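Local coordinates for hypothetical protein (Thermotoga maritima, PDB 2NZC) that is of uncharacterised function but probably acts as a regulator of the iron-only hydrogenase system, at residues M3-Y8 against S32-L37. Residues are numbered along the deposited sequence; the frame is centred on the assembly and turned at random.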
HETATM    1  N   MSE D   3      22.196  16.247 -10.481  1.00 47.08           N
HETATM    2  CA  MSE D   3      21.517  15.743 -11.682  1.00 47.82           C
HETATM    3  C   MSE D   3      20.966  14.338 -11.553  1.00 46.13           C
HETATM    4  O   MSE D   3      20.417  13.799 -12.518  1.00 46.54           O
HETATM    5  CB  MSE D   3      22.448  15.737 -12.873  1.00 49.01           C
HETATM    6  CG  MSE D   3      21.839  16.404 -14.021  1.00 57.04           C
HETATM    7 SE   MSE D   3      22.480  18.199 -13.871  1.00 76.32          SE
HETATM    8  CE  MSE D   3      24.299  17.949 -14.593  1.00 69.12           C
ATOM      9  N   GLU D   4      21.134  13.727 -10.391  1.00 44.06           N
ATOM     10  CA  GLU D   4      20.539  12.424 -10.170  1.00 42.61           C
ATOM     11  C   GLU D   4      19.020  12.527  -9.998  1.00 40.85           C
ATOM     12  O   GLU D   4      18.489  13.576  -9.611  1.00 40.00           O
ATOM     13  CB  GLU D   4      21.184  11.735  -8.972  1.00 43.03           C
ATOM     14  CG  GLU D   4      22.690  11.540  -9.161  1.00 44.63           C
ATOM     15  CD  GLU D   4      23.287  10.524  -8.199  1.00 47.42           C
ATOM     16  OE1 GLU D   4      24.414  10.050  -8.475  1.00 48.32           O
ATOM     17  OE2 GLU D   4      22.634  10.201  -7.175  1.00 48.87           O
ATOM     18  N   LYS D   5      18.332  11.434 -10.318  1.00 39.24           N
ATOM     19  CA  LYS D   5      16.913  11.297 -10.016  1.00 37.95           C
ATOM     20  C   LYS D   5      16.702  11.485  -8.519  1.00 37.10           C
ATOM     21  O   LYS D   5      17.578  11.140  -7.724  1.00 37.49           O
ATOM     22  CB  LYS D   5      16.419   9.938 -10.482  1.00 38.49           C
ATOM     23  CG  LYS D   5      16.384   9.795 -11.999  1.00 40.47           C
ATOM     24  CD  LYS D   5      15.941   8.397 -12.417  1.00 43.21           C
ATOM     25  CE  LYS D   5      16.147   8.203 -13.913  1.00 46.02           C
ATOM     26  NZ  LYS D   5      15.467   9.280 -14.687  1.00 46.18           N
ATOM     27  N   ARG D   6      15.561  12.069  -8.157  1.00 35.30           N
ATOM     28  CA  ARG D   6      15.170  12.318  -6.775  1.00 33.95           C
ATOM     29  C   ARG D   6      13.840  11.626  -6.476  1.00 32.78           C
ATOM     30  O   ARG D   6      13.074  11.347  -7.380  1.00 31.81           O
ATOM     31  CB  ARG D   6      15.001  13.824  -6.568  1.00 33.82           C
ATOM     32  CG  ARG D   6      16.308  14.526  -6.203  1.00 38.53           C
ATOM     33  CD  ARG D   6      16.408  16.007  -6.649  1.00 44.42           C
ATOM     34  NE  ARG D   6      15.152  16.776  -6.607  1.00 49.91           N
ATOM     35  CZ  ARG D   6      14.486  17.153  -5.508  1.00 51.06           C
ATOM     36  NH1 ARG D   6      14.901  16.813  -4.290  1.00 51.17           N
ATOM     37  NH2 ARG D   6      13.371  17.864  -5.635  1.00 51.73           N
ATOM     38  N   PHE D   7      13.564  11.373  -5.203  1.00 31.53           N
ATOM     39  CA  PHE D   7      12.297  10.826  -4.801  1.00 31.87           C
ATOM     40  C   PHE D   7      11.241  11.909  -4.613  1.00 31.88           C
ATOM     41  O   PHE D   7      11.502  12.982  -4.043  1.00 30.68           O
ATOM     42  CB  PHE D   7      12.440  10.034  -3.492  1.00 32.17           C
ATOM     43  CG  PHE D   7      13.184   8.750  -3.640  1.00 33.22           C
ATOM     44  CD1 PHE D   7      14.568   8.732  -3.582  1.00 35.60           C
ATOM     45  CD2 PHE D   7      12.497   7.547  -3.797  1.00 36.91           C
ATOM     46  CE1 PHE D   7      15.287   7.535  -3.709  1.00 37.35           C
ATOM     47  CE2 PHE D   7      13.213   6.339  -3.927  1.00 38.01           C
ATOM     48  CZ  PHE D   7      14.611   6.348  -3.891  1.00 35.60           C
ATOM     49  N   TYR D   8      10.041  11.584  -5.057  1.00 32.30           N
ATOM     50  CA  TYR D   8       8.884  12.443  -4.898  1.00 33.56           C
ATOM     51  C   TYR D   8       7.747  11.611  -4.415  1.00 34.08           C
ATOM     52  O   TYR D   8       7.625  10.410  -4.770  1.00 33.96           O
ATOM     53  CB  TYR D   8       8.495  13.111  -6.228  1.00 33.60           C
ATOM     54  CG  TYR D   8       9.573  14.024  -6.788  1.00 33.43           C
ATOM     55  CD1 TYR D   8       9.607  15.383  -6.472  1.00 34.91           C
ATOM     56  CD2 TYR D   8      10.553  13.519  -7.625  1.00 34.38           C
ATOM     57  CE1 TYR D   8      10.624  16.211  -6.980  1.00 34.45           C
ATOM     58  CE2 TYR D   8      11.555  14.319  -8.150  1.00 31.03           C
ATOM     59  CZ  TYR D   8      11.583  15.664  -7.823  1.00 33.62           C
ATOM     60  OH  TYR D   8      12.576  16.439  -8.344  1.00 33.24           O
ATOM     61  N   SER D  32       4.885   4.914 -16.060  1.00 36.73           N
ATOM     62  CA  SER D  32       5.060   3.837 -15.068  1.00 38.62           C
ATOM     63  C   SER D  32       6.535   3.525 -14.723  1.00 39.17           C
ATOM     64  O   SER D  32       6.819   3.014 -13.633  1.00 38.62           O
ATOM     65  CB  SER D  32       4.316   2.573 -15.492  1.00 38.36           C
ATOM     66  OG  SER D  32       4.801   2.136 -16.736  1.00 42.39           O
ATOM     67  N   GLU D  33       7.441   3.878 -15.643  1.00 39.16           N
ATOM     68  CA  GLU D  33       8.893   3.644 -15.545  1.00 40.74           C
ATOM     69  C   GLU D  33       9.475   4.108 -14.224  1.00 39.64           C
ATOM     70  O   GLU D  33      10.299   3.419 -13.635  1.00 39.69           O
ATOM     71  CB  GLU D  33       9.620   4.404 -16.677  1.00 40.86           C
ATOM     72  CG  GLU D  33      11.092   4.050 -16.878  1.00 43.55           C
ATOM     73  CD  GLU D  33      11.743   4.838 -18.013  1.00 44.42           C
ATOM     74  OE1 GLU D  33      11.430   6.045 -18.205  1.00 49.28           O
ATOM     75  OE2 GLU D  33      12.587   4.249 -18.725  1.00 50.32           O
ATOM     76  N   ASP D  34       9.100   5.303 -13.794  1.00 38.16           N
ATOM     77  CA  ASP D  34       9.712   5.862 -12.596  1.00 37.47           C
ATOM     78  C   ASP D  34       8.806   5.775 -11.388  1.00 36.18           C
ATOM     79  O   ASP D  34       9.097   6.398 -10.385  1.00 35.81           O
ATOM     80  CB  ASP D  34      10.146   7.303 -12.806  1.00 38.15           C
ATOM     81  CG  ASP D  34      11.397   7.433 -13.687  1.00 41.26           C
ATOM     82  OD1 ASP D  34      12.209   6.484 -13.806  1.00 43.60           O
ATOM     83  OD2 ASP D  34      11.571   8.515 -14.260  1.00 42.81           O
ATOM     84  N   ILE D  35       7.718   5.016 -11.490  1.00 34.43           N
ATOM     85  CA  ILE D  35       6.829   4.816 -10.338  1.00 34.19           C
ATOM     86  C   ILE D  35       7.355   3.639  -9.512  1.00 33.20           C
ATOM     87  O   ILE D  35       7.518   2.536 -10.024  1.00 32.99           O
ATOM     88  CB  ILE D  35       5.356   4.588 -10.749  1.00 34.28           C
ATOM     89  CG1 ILE D  35       4.755   5.886 -11.312  1.00 33.46           C
ATOM     90  CG2 ILE D  35       4.498   4.198  -9.473  1.00 34.51           C
ATOM     91  CD1 ILE D  35       3.311   5.734 -11.911  1.00 35.54           C
ATOM     92  N   LEU D  36       7.649   3.868  -8.243  1.00 31.99           N
ATOM     93  CA  LEU D  36       8.157   2.763  -7.423  1.00 31.24           C
ATOM     94  C   LEU D  36       7.091   2.125  -6.565  1.00 30.69           C
ATOM     95  O   LEU D  36       7.291   1.034  -6.025  1.00 30.16           O
ATOM     96  CB  LEU D  36       9.325   3.236  -6.545  1.00 30.65           C
ATOM     97  CG  LEU D  36      10.474   3.896  -7.280  1.00 32.79           C
ATOM     98  CD1 LEU D  36      11.515   4.389  -6.246  1.00 34.79           C
ATOM     99  CD2 LEU D  36      11.080   2.908  -8.233  1.00 34.91           C
ATOM    100  N   LEU D  37       5.979   2.835  -6.392  1.00 31.22           N
ATOM    101  CA  LEU D  37       4.923   2.366  -5.512  1.00 30.93           C
ATOM    102  C   LEU D  37       3.641   3.048  -5.895  1.00 31.71           C
ATOM    103  O   LEU D  37       3.627   4.260  -6.156  1.00 30.96           O
ATOM    104  CB  LEU D  37       5.274   2.643  -4.020  1.00 32.01           C
ATOM    105  CG  LEU D  37       4.187   2.241  -3.010  1.00 30.37           C
ATOM    106  CD1 LEU D  37       3.983   0.697  -3.043  1.00 28.38           C
ATOM    107  CD2 LEU D  37       4.432   2.727  -1.553  1.00 31.19           C
TER
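The F7 ring is met obliquely by L36: CD1 of L36 comes to 3.5 Å from F7 CE2 and 4.1 Å from F7 CD2, so this one methyl meets the CD2-CE2 bond of the ring. Both residues belong to the four-stranded antiparallel sheet of an ACT-like ferredoxin fold, strand order 2-3-1-4, but their strands are not neighbours. Strand 48-57 runs between 6-15 and 35-43, and the CA atoms of F7 and L36 stay 9.4 Å apart; the two side chains therefore meet across the middle strand, where F7 touches V54 and K56 and L36 also touches K56. With CG anti to the carbonyl carbon (chi1 -71°), the phenyl group swings toward strand 35-43, though the CB of F7 does not point there. CB of L36 is directed toward segment 3-8, and the two side chains cross at about a right angle. Here strand 35-43 carries a classic beta bulge, L36 and L37 both facing V54. Other copies of the protein cover this sheet surface: E45 of a third subunit packs on F7, and Y41 of the same subunit on L36.

At the sheet margin the second link is electrostatic. K5 extends almost fully before bending at its last torsion (chi4 -54°), which brings its ammonium toward the D34 carboxylate, again at roughly a right angle between the side chains. The salt bridge is long, and the lysine is exposed, so its pull is probably modest. D34 lies within the turn closed by I35 N to S32 O (3.1 Å), just before strand 35-43. The strongest polar partner of its carboxylate is T57 on the middle strand: OD2 is hydrogen-bonded to OG1 of T57 and lies 4.0 Å from NZ of K5.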